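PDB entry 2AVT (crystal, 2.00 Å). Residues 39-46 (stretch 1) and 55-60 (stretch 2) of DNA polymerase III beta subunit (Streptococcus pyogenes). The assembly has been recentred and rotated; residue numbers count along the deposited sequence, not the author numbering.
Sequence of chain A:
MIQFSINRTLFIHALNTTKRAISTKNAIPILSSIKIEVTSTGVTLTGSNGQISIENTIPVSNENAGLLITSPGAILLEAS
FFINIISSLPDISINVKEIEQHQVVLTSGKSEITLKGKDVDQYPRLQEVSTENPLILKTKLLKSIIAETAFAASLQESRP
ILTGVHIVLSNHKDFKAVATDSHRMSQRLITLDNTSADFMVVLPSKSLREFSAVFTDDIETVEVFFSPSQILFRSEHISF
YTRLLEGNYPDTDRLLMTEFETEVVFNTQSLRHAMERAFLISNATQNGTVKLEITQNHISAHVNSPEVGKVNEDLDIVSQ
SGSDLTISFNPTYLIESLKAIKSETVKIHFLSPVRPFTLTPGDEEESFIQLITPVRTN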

ATOM      1  N   THR A  39     -28.657 -20.535   9.918  1.00 33.01           N
ATOM      2  CA  THR A  39     -30.037 -21.002   9.812  1.00 33.83           C
ATOM      3  C   THR A  39     -30.107 -22.192   8.863  1.00 34.66           C
ATOM      4  O   THR A  39     -29.102 -22.578   8.256  1.00 34.95           O
ATOM      5  CB  THR A  39     -30.977 -19.887   9.311  1.00 34.76           C
ATOM      6  OG1 THR A  39     -30.695 -19.592   7.939  1.00 34.47           O
ATOM      7  CG2 THR A  39     -30.778 -18.627  10.137  1.00 35.47           C
ATOM      8  N   SER A  40     -31.293 -22.774   8.729  1.00 36.03           N
ATOM      9  CA  SER A  40     -31.464 -23.937   7.866  1.00 36.04           C
ATOM     10  C   SER A  40     -31.130 -23.681   6.402  1.00 34.77           C
ATOM     11  O   SER A  40     -30.685 -24.578   5.680  1.00 34.16           O
ATOM     12  CB  SER A  40     -32.901 -24.442   7.969  1.00 39.20           C
ATOM     13  OG  SER A  40     -33.259 -24.650   9.322  1.00 45.51           O
ATOM     14  N   THR A  41     -31.325 -22.447   5.960  1.00 34.47           N
ATOM     15  CA  THR A  41     -31.086 -22.126   4.568  1.00 33.42           C
ATOM     16  C   THR A  41     -29.772 -21.426   4.246  1.00 33.45           C
ATOM     17  O   THR A  41     -29.501 -21.126   3.084  1.00 33.82           O
ATOM     18  CB  THR A  41     -32.241 -21.282   4.031  1.00 35.75           C
ATOM     19  OG1 THR A  41     -32.433 -20.149   4.884  1.00 35.45           O
ATOM     20  CG2 THR A  41     -33.525 -22.103   4.003  1.00 35.99           C
ATOM     21  N   GLY A  42     -28.946 -21.159   5.253  1.00 32.05           N
ATOM     22  CA  GLY A  42     -27.682 -20.499   4.965  1.00 27.34           C
ATOM     23  C   GLY A  42     -26.972 -19.901   6.165  1.00 26.07           C
ATOM     24  O   GLY A  42     -27.453 -19.967   7.298  1.00 23.72           O
ATOM     25  N   VAL A  43     -25.807 -19.321   5.902  1.00 25.62           N
ATOM     26  CA  VAL A  43     -25.010 -18.687   6.942  1.00 25.16           C
ATOM     27  C   VAL A  43     -25.034 -17.187   6.684  1.00 23.49           C
ATOM     28  O   VAL A  43     -24.525 -16.706   5.675  1.00 26.07           O
ATOM     29  CB  VAL A  43     -23.557 -19.216   6.916  1.00 27.26           C
ATOM     30  CG1 VAL A  43     -22.651 -18.330   7.777  1.00 27.18           C
ATOM     31  CG2 VAL A  43     -23.531 -20.665   7.430  1.00 22.60           C
ATOM     32  N   THR A  44     -25.645 -16.442   7.590  1.00 23.03           N
ATOM     33  CA  THR A  44     -25.732 -15.004   7.401  1.00 24.30           C
ATOM     34  C   THR A  44     -24.692 -14.255   8.226  1.00 23.77           C
ATOM     35  O   THR A  44     -24.593 -14.438   9.447  1.00 21.40           O
ATOM     36  CB  THR A  44     -27.140 -14.490   7.752  1.00 24.03           C
ATOM     37  OG1 THR A  44     -28.086 -15.076   6.849  1.00 27.56           O
ATOM     38  CG2 THR A  44     -27.207 -12.977   7.624  1.00 25.97           C
ATOM     39  N   LEU A  45     -23.929 -13.412   7.539  1.00 24.56           N
ATOM     40  CA  LEU A  45     -22.873 -12.617   8.164  1.00 23.87           C
ATOM     41  C   LEU A  45     -23.307 -11.164   8.244  1.00 25.09           C
ATOM     42  O   LEU A  45     -23.781 -10.596   7.249  1.00 24.94           O
ATOM     43  CB  LEU A  45     -21.593 -12.720   7.334  1.00 19.85           C
ATOM     44  CG  LEU A  45     -21.164 -14.151   6.997  1.00 19.32           C
ATOM     45  CD1 LEU A  45     -19.908 -14.120   6.124  1.00 20.00           C
ATOM     46  CD2 LEU A  45     -20.886 -14.921   8.282  1.00 16.90           C
ATOM     47  N   THR A  46     -23.150 -10.562   9.424  1.00 23.97           N
ATOM     48  CA  THR A  46     -23.533  -9.163   9.616  1.00 24.98           C
ATOM     49  C   THR A  46     -22.402  -8.325  10.201  1.00 24.36           C
ATOM     50  O   THR A  46     -21.715  -8.749  11.138  1.00 22.98           O
ATOM     51  CB  THR A  46     -24.754  -9.022  10.564  1.00 27.85           C
ATOM     52  OG1 THR A  46     -25.875  -9.737  10.032  1.00 30.98           O
ATOM     53  CG2 THR A  46     -25.128  -7.551  10.726  1.00 27.61           C
ATOM     54  N   GLU A  55     -25.557  -7.226   5.630  1.00 24.97           N
ATOM     55  CA  GLU A  55     -26.033  -8.564   5.980  1.00 26.82           C
ATOM     56  C   GLU A  55     -25.825  -9.382   4.714  1.00 27.89           C
ATOM     57  O   GLU A  55     -26.522  -9.198   3.711  1.00 28.65           O
ATOM     58  CB  GLU A  55     -27.507  -8.556   6.388  1.00 28.60           C
ATOM     59  CG  GLU A  55     -27.732  -8.150   7.838  1.00 35.85           C
ATOM     60  CD  GLU A  55     -29.193  -8.191   8.256  1.00 39.83           C
ATOM     61  OE1 GLU A  55     -29.921  -9.123   7.916  1.00 41.69           O
ATOM     62  OE2 GLU A  55     -29.620  -7.186   9.019  1.00 40.18           O
ATOM     63  N   ASN A  56     -24.843 -10.271   4.762  1.00 26.91           N
ATOM     64  CA  ASN A  56     -24.487 -11.085   3.610  1.00 26.05           C
ATOM     65  C   ASN A  56     -24.707 -12.557   3.923  1.00 26.71           C
ATOM     66  O   ASN A  56     -24.119 -13.120   4.855  1.00 23.77           O
ATOM     67  CB  ASN A  56     -23.029 -10.793   3.232  1.00 24.93           C
ATOM     68  CG  ASN A  56     -22.585 -11.511   1.963  1.00 30.20           C
ATOM     69  OD1 ASN A  56     -23.405 -11.969   1.165  1.00 31.19           O
ATOM     70  ND2 ASN A  56     -21.278 -11.590   1.765  1.00 29.67           N
ATOM     71  N   THR A  57     -25.574 -13.172   3.130  1.00 25.13           N
ATOM     72  CA  THR A  57     -25.936 -14.560   3.319  1.00 25.93           C
ATOM     73  C   THR A  57     -25.316 -15.517   2.318  1.00 25.74           C
ATOM     74  O   THR A  57     -25.329 -15.268   1.110  1.00 27.55           O
ATOM     75  CB  THR A  57     -27.476 -14.732   3.252  1.00 25.28           C
ATOM     76  OG1 THR A  57     -28.087 -14.011   4.328  1.00 26.79           O
ATOM     77  CG2 THR A  57     -27.856 -16.211   3.347  1.00 26.88           C
ATOM     78  N   ILE A  58     -24.766 -16.607   2.839  1.00 26.98           N
ATOM     79  CA  ILE A  58     -24.189 -17.661   2.015  1.00 26.38           C
ATOM     80  C   ILE A  58     -25.270 -18.737   2.071  1.00 27.88           C
ATOM     81  O   ILE A  58     -25.524 -19.323   3.128  1.00 26.95           O
ATOM     82  CB  ILE A  58     -22.904 -18.239   2.618  1.00 26.25           C
ATOM     83  CG1 ILE A  58     -21.845 -17.148   2.777  1.00 25.24           C
ATOM     84  CG2 ILE A  58     -22.363 -19.343   1.708  1.00 28.06           C
ATOM     85  CD1 ILE A  58     -20.700 -17.589   3.661  1.00 23.53           C
ATOM     86  N   PRO A  59     -25.944 -18.984   0.939  1.00 29.70           N
ATOM     87  CA  PRO A  59     -27.019 -19.971   0.791  1.00 32.09           C
ATOM     88  C   PRO A  59     -26.570 -21.429   0.781  1.00 32.45           C
ATOM     89  O   PRO A  59     -25.519 -21.759   0.244  1.00 33.67           O
ATOM     90  CB  PRO A  59     -27.652 -19.576  -0.535  1.00 32.77           C
ATOM     91  CG  PRO A  59     -26.446 -19.159  -1.331  1.00 34.42           C
ATOM     92  CD  PRO A  59     -25.702 -18.283  -0.337  1.00 30.16           C
ATOM     93  N   VAL A  60     -27.372 -22.299   1.379  1.00 34.23           N
ATOM     94  CA  VAL A  60     -27.054 -23.720   1.379  1.00 37.36           C
ATOM     95  C   VAL A  60     -27.415 -24.317   0.024  1.00 37.76           C
ATOM     96  O   VAL A  60     -26.567 -24.425  -0.859  1.00 39.78           O
ATOM     97  CB  VAL A  60     -27.839 -24.481   2.434  1.00 38.08           C
ATOM     98  CG1 VAL A  60     -27.894 -25.956   2.063  1.00 41.35           C
ATOM     99  CG2 VAL A  60     -27.183 -24.309   3.776  1.00 38.54           C
TER

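What ties the two backbones together? Strands 42-46 and 55-59 run antiparallel, and two pairs of residues exchange main-chain hydrogen bonds. Val43 N donates to Ile58 O at 2.8 Å and Ile58 N returns a bond to Val43 O at 2.8 Å; Leu45 N reaches Asn56 O at 2.7 Å, and Asn56 N reaches Leu45 O at 2.7 Å. A fifth bond, from Val60 N to Thr41 O at 3.0 Å, extends the ladder past Pro59, whose ring nitrogen has no hydrogen to give. Between these bonds lie CA-H...O contacts, such as Glu55 CA to Leu45 O at 3.3 Å.

What do the polar side chains add? Thr44 and Thr57 face each other in a non-hydrogen-bonded pair, their CA atoms only 4.1 Å apart. Both adopt the m rotamer, bringing Thr44 OG1 within 2.7 Å of Thr57 OG1 in a hydrogen bond that either hydroxyl could donate. On the same face, Thr46 OG1 packs against the aliphatic part of Glu55, 3.3 Å from its CG.

What occupies the other face? Val43, Leu45, Asn56 and Ile58 project there, all buried. Val43 CB lies 4.5 Å from Ile58 CB, while Leu45 CD1 reaches diagonally to Ile58 CD1 at 4.3 Å, so branched apolar chains fill the space. Asn56 is the polar member, and its ND2 is hydrogen-bonded elsewhere in the structure.

Why is there a glycine where the strand begins? Gly42 closes a type I turn from Thr39, in which Thr39 N bonds to Gly42 O at 2.9 Å. Its phi/psi of 164/179 would jam a CB against the preceding carbonyl, and Gly42 CA already sits 3.1 Å from Ile58 O, so a CB here would also clash with that oxygen.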